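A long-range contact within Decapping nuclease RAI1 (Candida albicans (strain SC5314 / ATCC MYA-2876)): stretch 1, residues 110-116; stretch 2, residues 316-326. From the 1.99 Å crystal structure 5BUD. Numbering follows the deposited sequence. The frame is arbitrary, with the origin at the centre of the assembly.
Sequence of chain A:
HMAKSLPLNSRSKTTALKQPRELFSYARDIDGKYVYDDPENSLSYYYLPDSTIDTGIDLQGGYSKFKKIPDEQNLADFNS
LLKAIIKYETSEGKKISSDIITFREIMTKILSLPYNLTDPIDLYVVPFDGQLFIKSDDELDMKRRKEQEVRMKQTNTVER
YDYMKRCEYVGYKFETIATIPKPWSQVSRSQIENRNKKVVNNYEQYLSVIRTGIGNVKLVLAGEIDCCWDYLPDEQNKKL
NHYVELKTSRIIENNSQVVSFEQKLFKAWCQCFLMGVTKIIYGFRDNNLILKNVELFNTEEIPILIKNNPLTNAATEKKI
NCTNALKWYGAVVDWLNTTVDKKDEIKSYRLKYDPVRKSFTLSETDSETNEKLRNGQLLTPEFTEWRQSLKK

Stretch 1, residues 110-116: ILSLPYN
Stretch 2 316-326: TEKKINCTNAL

Residues 110-116 leave a helix through a short 3-10 segment at Leu113 and Pro114, and pack against residues 316-326, in which a loop with helical phi/psi at 316-318 turns extended at 319-321 (psi near 120°) before a helix starts at Cys322. The contact buries 438 Å² in total, with CA atoms nearest at Leu111-Ala325 (5.7 Å) and Tyr115-Ile320 (6.4 Å), so the first stretch ascends as the second descends.

Ile110 (m, t) stays out of reach. Leu111 (t, p; phi/psi -65/-37) starts sideways, but its end reaches the second helix: CD1 lies 3.7 Å from Ala325 CB and 4.0 Å from Leu326 CD2. The small Ala325 side chain, directed toward stretch 1, lets the backbones come close, with its CB 3.4 Å from Leu111 O. Ser112 (p) points away, yet its O accepts from Tyr115 N (3.1 Å) and from Asn116 ND2 (3.1 Å), bracing the turn. Leu113 makes no contact; Pro114, C-gamma exo, brings CG to 4.5 Å from Ala325 CA.

Tyr115 dominates the interface, contributing 153 Å². At phi/psi -119/19, with chi1 -55° (m) and chi2 100°, it projects across the extended segment. Ile320 CA sits over one face, 3.8 Å from the ring centroid and 10° off its normal, a CH-pi contact; Ile320 (m, t) adds CG1 at 3.7 Å from Tyr115 CG. Ala325 CB lies at the ring edge, 4.4 Å from Tyr115 CE1. The phenol gives this apolar packing a polar end: Asn324 ND2 (chi1 t, chi2 54°) donates to Tyr115 OH at 2.7 Å and 158°. A water 2.7 Å from Tyr115 OH donates to Thr316 O, also at 2.7 Å. Asn321 (t) caps the helix, its OD1 accepting from Asn324 N at 2.8 Å. Asn116 (m) ends the stretch without touching its partner.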

# COMPACT_ATOMS: atom_id res chain seq x y z
N ILE A 110 8.28 3.16 5.53
CA ILE A 110 9.41 2.84 6.36
C ILE A 110 10.47 2.06 5.61
O ILE A 110 11.67 2.41 5.67
CB ILE A 110 8.97 2.08 7.62
CG1 ILE A 110 8.08 2.99 8.47
CG2 ILE A 110 10.15 1.57 8.41
CD1 ILE A 110 7.32 2.25 9.54
N LEU A 111 10.05 1.03 4.87
CA LEU A 111 10.99 0.21 4.11
C LEU A 111 11.70 0.98 3.00
O LEU A 111 12.87 0.71 2.71
CB LEU A 111 10.29 -1.02 3.53
CG LEU A 111 11.04 -1.96 2.56
CD1 LEU A 111 12.31 -2.59 3.13
CD2 LEU A 111 10.13 -3.08 2.07
N SER A 112 11.01 1.89 2.34
CA SER A 112 11.62 2.60 1.23
C SER A 112 12.37 3.86 1.67
O SER A 112 13.00 4.51 0.83
CB SER A 112 10.57 2.99 0.20
OG SER A 112 9.62 3.85 0.80
N LEU A 113 12.29 4.18 2.96
CA LEU A 113 12.84 5.43 3.52
C LEU A 113 14.31 5.68 3.14
O LEU A 113 14.66 6.79 2.74
CB LEU A 113 12.64 5.46 5.05
CG LEU A 113 13.26 6.65 5.83
CD1 LEU A 113 12.39 7.00 7.02
CD2 LEU A 113 14.69 6.37 6.31
N PRO A 114 15.16 4.64 3.18
CA PRO A 114 16.58 4.88 2.91
C PRO A 114 16.93 5.47 1.54
O PRO A 114 18.04 6.02 1.38
CB PRO A 114 17.19 3.49 3.04
CG PRO A 114 16.31 2.83 4.03
CD PRO A 114 14.94 3.26 3.62
N TYR A 115 16.02 5.35 0.56
CA TYR A 115 16.26 5.92 -0.77
C TYR A 115 15.18 6.95 -1.09
O TYR A 115 14.96 7.30 -2.23
CB TYR A 115 16.35 4.78 -1.83
CG TYR A 115 17.41 3.77 -1.43
CD1 TYR A 115 17.07 2.55 -0.83
CD2 TYR A 115 18.77 4.08 -1.53
CE1 TYR A 115 18.03 1.65 -0.42
CE2 TYR A 115 19.75 3.19 -1.10
CZ TYR A 115 19.38 1.98 -0.56
OH TYR A 115 20.34 1.10 -0.14
N ASN A 116 14.51 7.45 -0.05
CA ASN A 116 13.51 8.50 -0.19
C ASN A 116 13.59 9.42 1.03
O ASN A 116 12.57 9.71 1.71
CB ASN A 116 12.12 7.86 -0.32
CG ASN A 116 11.90 7.21 -1.68
OD1 ASN A 116 11.60 7.90 -2.66
ND2 ASN A 116 12.06 5.89 -1.74
N THR A 316 27.55 4.02 -3.26
CA THR A 316 26.87 2.99 -2.47
C THR A 316 25.73 3.59 -1.63
O THR A 316 24.66 3.01 -1.55
CB THR A 316 27.85 2.24 -1.54
OG1 THR A 316 29.00 1.83 -2.29
CG2 THR A 316 27.21 1.00 -0.93
N GLU A 317 25.95 4.75 -1.02
CA GLU A 317 24.92 5.41 -0.20
C GLU A 317 23.65 5.77 -1.00
O GLU A 317 22.55 5.70 -0.46
CB GLU A 317 25.48 6.67 0.49
CG GLU A 317 24.67 7.16 1.68
CD GLU A 317 24.91 6.39 2.97
OE1 GLU A 317 25.85 5.57 3.01
OE2 GLU A 317 24.17 6.61 3.95
N LYS A 318 23.81 6.15 -2.27
CA LYS A 318 22.67 6.55 -3.12
C LYS A 318 22.07 5.43 -4.00
O LYS A 318 20.95 5.55 -4.44
CB LYS A 318 23.03 7.75 -4.00
CG LYS A 318 22.40 9.06 -3.52
CD LYS A 318 22.79 10.28 -4.36
CE LYS A 318 22.51 10.11 -5.85
NZ LYS A 318 21.12 9.66 -6.15
N LYS A 319 22.81 4.37 -4.27
CA LYS A 319 22.34 3.30 -5.16
C LYS A 319 21.33 2.43 -4.44
O LYS A 319 21.63 1.88 -3.38
CB LYS A 319 23.54 2.44 -5.64
CG LYS A 319 23.18 1.11 -6.28
CD LYS A 319 22.52 1.28 -7.63
CE LYS A 319 21.89 -0.02 -8.11
NZ LYS A 319 21.15 0.10 -9.41
N ILE A 320 20.12 2.32 -4.98
CA ILE A 320 19.08 1.45 -4.38
C ILE A 320 19.56 -0.00 -4.24
O ILE A 320 20.00 -0.62 -5.19
CB ILE A 320 17.75 1.47 -5.18
CG1 ILE A 320 17.07 2.83 -5.01
CG2 ILE A 320 16.81 0.38 -4.67
CD1 ILE A 320 15.97 3.12 -6.01
N ASN A 321 19.48 -0.51 -3.02
CA ASN A 321 19.76 -1.90 -2.70
C ASN A 321 18.67 -2.46 -1.79
O ASN A 321 18.48 -2.02 -0.64
CB ASN A 321 21.10 -1.99 -2.00
CG ASN A 321 21.46 -3.41 -1.65
OD1 ASN A 321 20.96 -3.96 -0.68
ND2 ASN A 321 22.33 -4.02 -2.45
N CYS A 322 17.99 -3.49 -2.29
CA CYS A 322 16.81 -4.01 -1.61
C CYS A 322 17.14 -4.67 -0.29
O CYS A 322 16.39 -4.51 0.67
CB CYS A 322 16.06 -4.97 -2.53
SG CYS A 322 15.30 -4.15 -3.94
N THR A 323 18.27 -5.37 -0.21
CA THR A 323 18.72 -6.00 1.04
C THR A 323 19.03 -4.96 2.13
O THR A 323 18.67 -5.16 3.31
CB THR A 323 19.94 -6.93 0.77
OG1 THR A 323 19.53 -7.98 -0.12
CG2 THR A 323 20.47 -7.54 2.04
N ASN A 324 19.63 -3.83 1.75
CA ASN A 324 19.93 -2.78 2.72
C ASN A 324 18.63 -2.20 3.28
O ASN A 324 18.51 -2.01 4.50
CB ASN A 324 20.81 -1.71 2.06
CG ASN A 324 21.13 -0.53 2.97
OD1 ASN A 324 21.63 -0.68 4.08
ND2 ASN A 324 20.86 0.66 2.47
N ALA A 325 17.66 -1.97 2.40
CA ALA A 325 16.34 -1.47 2.85
C ALA A 325 15.72 -2.41 3.85
O ALA A 325 15.18 -1.96 4.84
CB ALA A 325 15.41 -1.22 1.68
N LEU A 326 15.78 -3.72 3.56
CA LEU A 326 15.16 -4.72 4.40
C LEU A 326 15.79 -4.77 5.78
O LEU A 326 15.10 -4.97 6.77
CB LEU A 326 15.24 -6.12 3.76
CG LEU A 326 14.14 -6.50 2.78
CD1 LEU A 326 14.46 -7.86 2.17
CD2 LEU A 326 12.78 -6.54 3.49
O HOH W 1 22.73 2.35 0.24